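Local coordinates for serine protease inhibitor 2 (PDB 3PZF), which inhibits clip-domain serine proteases of the mosquito hemolymph and so restrains phenoloxidase activation and the melanization immune response, at residues 27-32 and 41-46; 104-109 and 385-390. One frame throughout, in Å; residues are numbered along the deposited sequence.

Contact 1: 27-32 and 41-46; sequences LMFVKE and VVLSPF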
loop_
_atom_site.group_PDB
_atom_site.type_symbol
_atom_site.label_atom_id
_atom_site.label_comp_id
_atom_site.label_asym_id
_atom_site.label_seq_id
_atom_site.Cartn_x
_atom_site.Cartn_y
_atom_site.Cartn_z
ATOM N N LEU A 27 -6.933 4.536 6.051
ATOM C CA LEU A 27 -7.550 5.684 5.407
ATOM C C LEU A 27 -6.975 7.005 5.908
ATOM O O LEU A 27 -6.732 7.898 5.113
ATOM C CB LEU A 27 -9.067 5.644 5.585
ATOM C CG LEU A 27 -9.706 4.433 4.897
ATOM C CD1 LEU A 27 -11.216 4.347 5.116
ATOM C CD2 LEU A 27 -9.395 4.488 3.404
ATOM N N MET A 28 -6.755 7.123 7.213
ATOM C CA MET A 28 -6.100 8.313 7.770
ATOM C C MET A 28 -4.718 8.550 7.150
ATOM O O MET A 28 -4.383 9.661 6.731
ATOM C CB MET A 28 -5.994 8.182 9.305
ATOM C CG MET A 28 -5.274 9.335 9.994
ATOM S SD MET A 28 -5.032 9.072 11.786
ATOM C CE MET A 28 -4.094 7.549 11.807
ATOM N N PHE A 29 -3.911 7.503 7.042
ATOM C CA PHE A 29 -2.549 7.668 6.563
ATOM C C PHE A 29 -2.527 7.940 5.042
ATOM O O PHE A 29 -1.731 8.726 4.545
ATOM C CB PHE A 29 -1.747 6.398 6.856
ATOM C CG PHE A 29 -0.277 6.540 6.619
ATOM C CD1 PHE A 29 0.507 7.285 7.492
ATOM C CD2 PHE A 29 0.331 5.910 5.538
ATOM C CE1 PHE A 29 1.880 7.410 7.277
ATOM C CE2 PHE A 29 1.699 6.017 5.327
ATOM C CZ PHE A 29 2.469 6.773 6.196
ATOM N N VAL A 30 -3.385 7.252 4.319
ATOM C CA VAL A 30 -3.514 7.480 2.873
ATOM C C VAL A 30 -3.857 8.942 2.628
ATOM O O VAL A 30 -3.258 9.600 1.779
ATOM C CB VAL A 30 -4.586 6.573 2.265
ATOM C CG1 VAL A 30 -5.122 7.174 0.962
ATOM C CG2 VAL A 30 -3.993 5.172 2.005
ATOM N N LYS A 31 -4.799 9.472 3.394
ATOM C CA LYS A 31 -5.230 10.856 3.162
ATOM C C LYS A 31 -4.090 11.838 3.404
ATOM O O LYS A 31 -3.947 12.827 2.678
ATOM C CB LYS A 31 -6.401 11.225 4.066
ATOM C CG LYS A 31 -7.706 10.562 3.702
ATOM C CD LYS A 31 -8.839 11.369 4.299
ATOM C CE LYS A 31 -9.868 10.521 4.971
ATOM N NZ LYS A 31 -10.943 11.413 5.512
ATOM N N GLU A 32 -3.272 11.558 4.414
ATOM C CA GLU A 32 -2.114 12.392 4.732
ATOM C C GLU A 32 -1.105 12.403 3.590
ATOM O O GLU A 32 -0.559 13.441 3.237
ATOM C CB GLU A 32 -1.435 11.881 6.013
ATOM C CG GLU A 32 -0.126 12.587 6.389
ATOM C CD GLU A 32 -0.312 14.062 6.736
ATOM O OE1 GLU A 32 -1.403 14.435 7.204
ATOM O OE2 GLU A 32 0.634 14.852 6.527
ATOM N N VAL A 41 0.400 8.640 -6.772
ATOM C CA VAL A 41 0.892 8.099 -5.519
ATOM C C VAL A 41 0.489 6.642 -5.487
ATOM O O VAL A 41 -0.608 6.310 -5.937
ATOM C CB VAL A 41 0.264 8.801 -4.301
ATOM C CG1 VAL A 41 0.684 8.083 -2.976
ATOM C CG2 VAL A 41 0.661 10.268 -4.218
ATOM N N VAL A 42 1.342 5.764 -4.945
ATOM C CA VAL A 42 0.883 4.408 -4.605
ATOM C C VAL A 42 1.654 3.979 -3.343
ATOM O O VAL A 42 2.858 4.243 -3.202
ATOM C CB VAL A 42 1.090 3.413 -5.782
ATOM C CG1 VAL A 42 2.567 3.252 -6.113
ATOM C CG2 VAL A 42 0.456 2.057 -5.496
ATOM N N LEU A 43 0.935 3.404 -2.390
ATOM C CA LEU A 43 1.595 2.887 -1.199
ATOM C C LEU A 43 0.855 1.640 -0.690
ATOM O O LEU A 43 -0.171 1.229 -1.257
ATOM C CB LEU A 43 1.631 3.980 -0.114
ATOM C CG LEU A 43 0.248 4.322 0.459
ATOM C CD1 LEU A 43 0.367 4.614 1.981
ATOM C CD2 LEU A 43 -0.409 5.495 -0.255
ATOM N N SER A 44 1.380 1.021 0.358
ATOM C CA SER A 44 0.703 -0.144 0.932
ATOM C C SER A 44 0.356 0.153 2.390
ATOM O O SER A 44 1.204 0.026 3.265
ATOM C CB SER A 44 1.574 -1.399 0.833
ATOM O OG SER A 44 0.949 -2.482 1.535
ATOM N N PRO A 45 -0.896 0.575 2.644
ATOM C CA PRO A 45 -1.231 0.972 4.019
ATOM C C PRO A 45 -1.137 -0.214 4.952
ATOM O O PRO A 45 -0.644 -0.069 6.068
ATOM C CB PRO A 45 -2.682 1.479 3.921
ATOM C CG PRO A 45 -2.880 1.799 2.417
ATOM C CD PRO A 45 -1.980 0.853 1.669
ATOM N N PHE A 46 -1.574 -1.382 4.509
ATOM C CA PHE A 46 -1.463 -2.560 5.384
ATOM C C PHE A 46 0.023 -2.781 5.771
ATOM O O PHE A 46 0.339 -3.084 6.927
ATOM C CB PHE A 46 -2.004 -3.796 4.681
ATOM C CG PHE A 46 -1.700 -5.070 5.411
ATOM C CD1 PHE A 46 -2.330 -5.337 6.609
ATOM C CD2 PHE A 46 -0.784 -5.989 4.907
ATOM C CE1 PHE A 46 -2.047 -6.511 7.316
ATOM C CE2 PHE A 46 -0.516 -7.186 5.607
ATOM C CZ PHE A 46 -1.144 -7.421 6.812
#
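Phe29 and Val30, on one side of the first helix of the serpin fold (24-35), pack against Leu43 and Pro45, where the short strand 41-43 gives way to helix 45-58. All four residues are buried, and the contact is wholly apolar. Leu43 CD1 meets the edge of the Phe29 ring, near the ring plane, 3.8 Å from CD2 and 3.9 Å from CE2 of Phe29. It also lies near Val30, whose CG2 has Leu43 CD2 at 4.2 Å. That same methyl group of Val30 also presses on the proline ring, Val30 CG2 to Pro45 CG being 3.6 Å, so one methyl fills the corner between leucine and proline. Phe29 has its ring anti to the backbone N (chi1 -170°), which brings the ring out to Leu43, its CD2-CE2 edge against the methyl. Pro45 belongs to the first turn of helix 45-58, whose N-cap is Ser44; the serine hydroxyl is also hydrogen-bonded to the carbonyl of Leu387 and to Ser47 OG. Around this contact, Phe29 rests on Pro299 and Leu300 of helix 297-302, and Leu43 is flanked by Phe34 of helix 24-35 and by Gln335 of strand 332-341. Helix 24-35 thus lies against strand 41-43 just where helix 45-58 sets out.

Contact 2: 104-109 and 385-390; sequences YDLNIA and TMLFAG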
loop_
_atom_site.group_PDB
_atom_site.type_symbol
_atom_site.label_atom_id
_atom_site.label_comp_id
_atom_site.label_asym_id
_atom_site.label_seq_id
_atom_site.Cartn_x
_atom_site.Cartn_y
_atom_site.Cartn_z
ATOM N N TYR A 104 -1.736 -15.394 -9.055
ATOM C CA TYR A 104 -1.063 -14.109 -8.927
ATOM C C TYR A 104 0.160 -14.277 -8.047
ATOM O O TYR A 104 0.352 -15.314 -7.426
ATOM C CB TYR A 104 -2.020 -13.066 -8.345
ATOM C CG TYR A 104 -2.387 -13.280 -6.887
ATOM C CD1 TYR A 104 -1.581 -12.769 -5.876
ATOM C CD2 TYR A 104 -3.542 -13.986 -6.523
ATOM C CE1 TYR A 104 -1.905 -12.944 -4.550
ATOM C CE2 TYR A 104 -3.874 -14.172 -5.193
ATOM C CZ TYR A 104 -3.048 -13.647 -4.212
ATOM O OH TYR A 104 -3.340 -13.808 -2.879
ATOM N N ASP A 105 0.977 -13.240 -8.017
ATOM C CA ASP A 105 2.208 -13.234 -7.253
ATOM C C ASP A 105 2.196 -11.937 -6.478
ATOM O O ASP A 105 2.252 -10.856 -7.060
ATOM C CB ASP A 105 3.379 -13.271 -8.218
ATOM C CG ASP A 105 4.661 -13.667 -7.555
ATOM O OD1 ASP A 105 4.685 -13.766 -6.308
ATOM O OD2 ASP A 105 5.644 -13.881 -8.287
ATOM N N LEU A 106 2.096 -12.031 -5.161
ATOM C CA LEU A 106 2.166 -10.838 -4.345
ATOM C C LEU A 106 3.222 -11.035 -3.272
ATOM O O LEU A 106 3.206 -12.048 -2.568
ATOM C CB LEU A 106 0.812 -10.537 -3.737
ATOM C CG LEU A 106 0.739 -9.127 -3.116
ATOM C CD1 LEU A 106 -0.674 -8.592 -3.156
ATOM C CD2 LEU A 106 1.273 -9.143 -1.676
ATOM N N ASN A 107 4.152 -10.096 -3.141
ATOM C CA ASN A 107 5.176 -10.229 -2.093
ATOM C C ASN A 107 5.314 -8.939 -1.300
ATOM O O ASN A 107 5.462 -7.859 -1.880
ATOM C CB ASN A 107 6.530 -10.652 -2.677
ATOM C CG ASN A 107 7.536 -11.036 -1.598
ATOM O OD1 ASN A 107 7.196 -11.739 -0.642
ATOM N ND2 ASN A 107 8.772 -10.568 -1.740
ATOM N N ILE A 108 5.233 -9.058 0.025
ATOM C CA ILE A 108 5.528 -7.951 0.923
ATOM C C ILE A 108 6.869 -8.248 1.605
ATOM O O ILE A 108 7.052 -9.317 2.201
ATOM C CB ILE A 108 4.421 -7.808 1.972
ATOM C CG1 ILE A 108 3.100 -7.403 1.298
ATOM C CG2 ILE A 108 4.793 -6.791 3.053
ATOM C CD1 ILE A 108 1.896 -7.646 2.260
ATOM N N ALA A 109 7.825 -7.336 1.485
ATOM C CA ALA A 109 9.163 -7.586 2.017
ATOM C C ALA A 109 9.561 -6.466 2.959
ATOM O O ALA A 109 9.387 -5.283 2.644
ATOM C CB ALA A 109 10.174 -7.735 0.900
ATOM N N THR A 385 -8.229 -6.535 3.730
ATOM C CA THR A 385 -6.915 -5.914 3.824
ATOM C C THR A 385 -6.681 -4.917 2.693
ATOM O O THR A 385 -6.879 -5.261 1.525
ATOM C CB THR A 385 -5.836 -7.005 3.737
ATOM O OG1 THR A 385 -6.242 -8.141 4.524
ATOM C CG2 THR A 385 -4.454 -6.473 4.247
ATOM N N MET A 386 -6.243 -3.700 3.038
ATOM C CA MET A 386 -5.955 -2.671 2.035
ATOM C C MET A 386 -4.475 -2.758 1.635
ATOM O O MET A 386 -3.616 -2.118 2.243
ATOM C CB MET A 386 -6.298 -1.277 2.576
ATOM C CG MET A 386 -6.618 -0.218 1.479
ATOM S SD MET A 386 -6.829 1.435 2.172
ATOM C CE MET A 386 -7.618 2.247 0.770
ATOM N N LEU A 387 -4.191 -3.598 0.640
ATOM C CA LEU A 387 -2.826 -3.948 0.285
ATOM C C LEU A 387 -2.121 -2.858 -0.527
ATOM O O LEU A 387 -0.922 -2.634 -0.361
ATOM C CB LEU A 387 -2.821 -5.268 -0.483
ATOM C CG LEU A 387 -3.299 -6.448 0.385
ATOM C CD1 LEU A 387 -3.617 -7.624 -0.529
ATOM C CD2 LEU A 387 -2.164 -6.777 1.377
ATOM N N PHE A 388 -2.865 -2.210 -1.426
ATOM C CA PHE A 388 -2.356 -1.037 -2.184
ATOM C C PHE A 388 -3.374 0.074 -2.085
ATOM O O PHE A 388 -4.581 -0.211 -2.059
ATOM C CB PHE A 388 -2.194 -1.337 -3.681
ATOM C CG PHE A 388 -1.003 -2.192 -4.018
ATOM C CD1 PHE A 388 0.143 -1.621 -4.590
ATOM C CD2 PHE A 388 -1.044 -3.573 -3.823
ATOM C CE1 PHE A 388 1.220 -2.411 -4.935
ATOM C CE2 PHE A 388 0.050 -4.368 -4.168
ATOM C CZ PHE A 388 1.186 -3.780 -4.715
ATOM N N ALA A 389 -2.918 1.319 -2.055
ATOM C CA ALA A 389 -3.820 2.478 -2.191
ATOM C C ALA A 389 -3.082 3.520 -3.006
ATOM O O ALA A 389 -1.868 3.669 -2.874
ATOM C CB ALA A 389 -4.176 3.058 -0.844
ATOM N N GLY A 390 -3.782 4.266 -3.852
ATOM C CA GLY A 390 -3.044 5.255 -4.639
ATOM C C GLY A 390 -3.995 6.199 -5.319
ATOM O O GLY A 390 -5.236 6.074 -5.200
#
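Leu106 sets its CD1 methyl in the angle between two consecutive residues of strand 386-390, Leu387 and Phe388. One wall is Leu387 CD1, 4.1 Å from Leu106 CD1; the other is the edge of the Phe388 ring, where CE2 lies 4.4 Å from the same methyl, near the ring plane. Two residues later, Ile108 meets the second branch of Leu387, with Ile108 CD1 4.2 Å from Leu387 CD2. The forked end of Leu387 is therefore a bump shared by two neighbours on the same face of strand 105-109. With CG anti to its carbonyl carbon (chi1 -65°), Leu387 places its two methyls against Leu106 and Ile108. Opposite Ile378 the strand has a classic beta bulge at Leu387 and Phe388, which is consistent with both neighbours reaching the same methyl. Phe388 lies also against Ile183 and Phe185 of strand 177-188, while Leu387 packs on Phe46 and on Ala97 of helix 83-98. The axes of the strand segments come no closer than 10.2 Å, so only side chains span the gap. Here strand 105-115 of sheet A packs, nearly at right angles (88°), on strand 386-392 of sheet B, the interface of the two sheets in the serpin core.

How the contacts relate
Contact 1 closes early in the chain, before contact 2 opens, and contact 2 then joins segments whose closest ends are 276 residues apart. Their centres are 12 Å from each other, each about 6 Å from the centre of the molecule. Strand 386-392 connects them: it pairs antiparallel with strand 41-43 of contact 1, Leu43 N lying 2.9 Å from Ala389 O, and it supplies the second segment of contact 2. Contact 1 puts helix 24-35 against the edge of sheet B, and its second segment also touches strand 332-341 of sheet A. Contact 2 is where sheet A itself rests on sheet B; as in other serpins, sheet A probably opens to take in the cleaved reactive-centre loop.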